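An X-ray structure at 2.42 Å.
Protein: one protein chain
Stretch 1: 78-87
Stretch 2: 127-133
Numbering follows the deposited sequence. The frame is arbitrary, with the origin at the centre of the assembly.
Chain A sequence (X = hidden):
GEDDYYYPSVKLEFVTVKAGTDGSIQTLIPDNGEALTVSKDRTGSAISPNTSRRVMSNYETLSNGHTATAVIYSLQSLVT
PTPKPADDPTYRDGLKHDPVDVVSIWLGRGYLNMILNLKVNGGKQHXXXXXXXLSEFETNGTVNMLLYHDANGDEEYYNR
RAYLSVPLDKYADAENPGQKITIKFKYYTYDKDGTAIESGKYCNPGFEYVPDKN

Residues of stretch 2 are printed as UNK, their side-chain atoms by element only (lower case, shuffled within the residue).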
# COMPACT_ATOMS: atom_id res chain seq x y z
N LEU A 78 1.60 6.55 3.65
CA LEU A 78 1.41 5.11 3.58
C LEU A 78 2.76 4.52 3.16
O LEU A 78 3.65 5.27 2.71
CB LEU A 78 0.24 4.68 2.69
CG LEU A 78 0.15 5.15 1.24
CD1 LEU A 78 1.13 4.43 0.36
CD2 LEU A 78 -1.19 4.82 0.67
N VAL A 79 2.93 3.20 3.34
CA VAL A 79 4.20 2.54 3.00
C VAL A 79 4.09 2.10 1.55
O VAL A 79 3.08 1.49 1.19
CB VAL A 79 4.52 1.37 3.97
CG1 VAL A 79 5.92 0.84 3.76
CG2 VAL A 79 4.34 1.79 5.43
N THR A 80 5.09 2.41 0.73
CA THR A 80 5.17 1.97 -0.68
C THR A 80 6.39 1.04 -0.80
O THR A 80 7.45 1.49 -1.24
CB THR A 80 5.21 3.14 -1.69
OG1 THR A 80 6.19 4.09 -1.28
CG2 THR A 80 3.84 3.80 -1.89
N PRO A 81 6.30 -0.23 -0.32
CA PRO A 81 7.48 -1.09 -0.39
C PRO A 81 7.68 -1.68 -1.78
O PRO A 81 6.76 -2.27 -2.39
CB PRO A 81 7.20 -2.18 0.66
CG PRO A 81 5.70 -2.27 0.74
CD PRO A 81 5.13 -0.94 0.26
N THR A 82 8.91 -1.52 -2.30
CA THR A 82 9.25 -2.09 -3.60
C THR A 82 9.59 -3.56 -3.36
O THR A 82 10.45 -3.84 -2.50
CB THR A 82 10.37 -1.29 -4.31
OG1 THR A 82 9.93 0.06 -4.50
CG2 THR A 82 10.74 -1.89 -5.67
N PRO A 83 8.93 -4.52 -4.06
CA PRO A 83 9.28 -5.94 -3.88
C PRO A 83 10.76 -6.18 -4.20
O PRO A 83 11.26 -5.74 -5.24
CB PRO A 83 8.35 -6.67 -4.87
CG PRO A 83 7.26 -5.72 -5.14
CD PRO A 83 7.88 -4.36 -5.10
N LYS A 84 11.46 -6.84 -3.27
CA LYS A 84 12.88 -7.12 -3.40
C LYS A 84 13.18 -8.57 -3.02
O LYS A 84 12.53 -9.10 -2.12
CB LYS A 84 13.70 -6.14 -2.53
CG LYS A 84 13.86 -4.74 -3.13
CD LYS A 84 14.14 -3.73 -2.03
CE LYS A 84 13.99 -2.29 -2.48
NZ LYS A 84 14.03 -1.32 -1.33
N PRO A 85 14.16 -9.25 -3.70
CA PRO A 85 14.46 -10.65 -3.35
C PRO A 85 15.05 -10.77 -1.95
O PRO A 85 15.58 -9.79 -1.43
CB PRO A 85 15.47 -11.07 -4.42
CG PRO A 85 16.11 -9.79 -4.87
CD PRO A 85 15.02 -8.77 -4.81
N ALA A 86 14.97 -11.97 -1.34
CA ALA A 86 15.47 -12.25 0.02
C ALA A 86 16.97 -11.91 0.18
O ALA A 86 17.42 -11.63 1.30
CB ALA A 86 15.21 -13.70 0.37
N ASP A 87 17.74 -11.94 -0.93
CA ASP A 87 19.18 -11.67 -1.00
C ASP A 87 19.49 -10.17 -1.17
O ASP A 87 20.66 -9.81 -1.25
CB ASP A 87 19.84 -12.49 -2.14
CG ASP A 87 19.24 -12.29 -3.52
OD1 ASP A 87 19.36 -11.18 -4.08
OD2 ASP A 87 18.69 -13.28 -4.07
N UNK A 127 8.52 -1.61 10.58
CA UNK A 127 9.12 -1.60 9.25
C UNK A 127 8.48 -2.69 8.40
O UNK A 127 8.44 -3.85 8.79
c UNK A 127 11.29 -0.68 10.23
c UNK A 127 11.28 -1.59 7.89
c UNK A 127 10.68 -1.72 9.29
N UNK A 128 7.92 -2.28 7.24
CA UNK A 128 7.27 -3.14 6.28
C UNK A 128 8.09 -3.24 4.99
O UNK A 128 8.74 -2.27 4.60
c UNK A 128 4.33 -3.93 7.51
c UNK A 128 5.86 -2.65 5.96
c UNK A 128 4.64 -1.58 7.88
c UNK A 128 3.49 -4.00 8.62
c UNK A 128 4.93 -2.72 7.14
c UNK A 128 3.23 -2.86 9.35
c UNK A 128 3.78 -1.64 8.98
N UNK A 129 8.01 -4.41 4.35
CA UNK A 129 8.62 -4.70 3.07
C UNK A 129 7.90 -5.86 2.40
O UNK A 129 7.01 -6.47 2.98
N UNK A 130 8.29 -6.15 1.16
CA UNK A 130 7.80 -7.26 0.38
C UNK A 130 9.00 -8.08 -0.07
O UNK A 130 9.90 -7.56 -0.74
c UNK A 130 4.51 -7.07 0.34
c UNK A 130 5.60 -6.12 -0.37
c UNK A 130 6.68 -7.96 -1.82
c UNK A 130 6.93 -6.80 -0.83
N UNK A 131 9.02 -9.36 0.33
CA UNK A 131 10.05 -10.31 -0.07
C UNK A 131 9.54 -10.97 -1.35
O UNK A 131 8.50 -11.62 -1.34
c UNK A 131 10.67 -10.62 2.37
c UNK A 131 10.41 -11.33 1.04
c UNK A 131 11.62 -12.17 0.63
N UNK A 132 10.25 -10.73 -2.45
CA UNK A 132 9.90 -11.18 -3.79
C UNK A 132 10.60 -12.48 -4.18
O UNK A 132 11.82 -12.64 -3.99
o UNK A 132 9.76 -8.61 -7.86
c UNK A 132 9.92 -10.34 -6.24
c UNK A 132 10.53 -9.33 -7.19
c UNK A 132 10.27 -10.07 -4.79
o UNK A 132 11.78 -9.26 -7.27
N UNK A 133 9.81 -13.40 -4.76
CA UNK A 133 10.28 -14.67 -5.31
C UNK A 133 9.75 -14.77 -6.73
O UNK A 133 8.53 -14.82 -6.93
c UNK A 133 9.88 -15.88 -4.45
o UNK A 133 9.17 -18.05 -5.13
o UNK A 133 11.18 -17.42 -5.73
c UNK A 133 10.09 -17.22 -5.15
O HOH W 1 10.61 -4.08 0.23

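Position 127 carries three side-chain carbons, one attached to the backbone and bearing the other two. This beta-branched fork points away from stretch 1 and touches nothing there. Three carbons in this arrangement are those of valine, Val127.

At position 128 a single carbon leads into a six-membered ring made of carbon alone. The CA-to-CB bond points toward stretch 1, but the ring leads away, so that it is CB of position 128 that lies 4.1 Å from CG1 of Val79. Without oxygen on the ring the residue is phenylalanine, Phe128, and CG2 of Val79 approaches its ring obliquely.

Position 129 has no side-chain atoms and is therefore glycine, Gly129. Its bare backbone lies close under a proline, with CA of Gly129 3.8 Å from CB of Pro81.

Four carbons, forked at the first and with one arm two carbons long, make up the side chain at position 130. It points toward stretch 1 and packs against two proline rings, those of Pro81 and Pro83. An all-carbon side chain branched at CB with unequal arms is isoleucine, Ile130. Its CG1 lies 4.0 Å from CG of Pro81 and its CG2 3.7 Å from CB of Pro83, so the two arms of the fork serve different neighbours.

Position 131 repeats the three-carbon fork seen at 127, one carbon carrying two, but here it is buried and meets the methyl group of Ala86. It is valine, Val131, whose CG1 sits 3.9 Å from CB of Ala86. Val131 and Lys84 pair in a parallel bridge and direct their side chains to the same face of the sheet.

At position 132 three carbons run out in a line and the third carries two oxygens. The chain is extended, points toward stretch 1 and passes beside Pro83 and Pro85. A carboxylate on a third carbon defines glutamate, with acid and amide told apart by the two oxygens: Glu132. Its OE2 lies 3.8 Å from CB of Pro83, while both carboxylate oxygens find hydrogen bonds elsewhere in the structure.

Position 133 has two side-chain carbons, the second bearing two oxygens, and points away without touching stretch 1. The shorter acid is aspartate, Asp133.

The contact joins a regular strand to a proline-rich segment that can offer few amide hydrogens. Lys84 supplies both direct hydrogen bonds: its N donates to O of Ile130 (3.1 Å), and its O accepts from N of Glu132 (2.8 Å), both nearly straight. Prolines lack an amide hydrogen, but their CA-H groups still contribute, as where CA of Pro85 lies 3.4 Å from O of Glu132. One water extends the pairing, donating to O of Thr82 at 2.7 Å and accepting from N of Ile130 at 3.2 Å. Apolar packing accompanies these bonds: Val79 against Phe128, Pro81 and Pro83 against Ile130, and Ala86 against Val131.

Stretch 2, residues 127-133: VFGIVED
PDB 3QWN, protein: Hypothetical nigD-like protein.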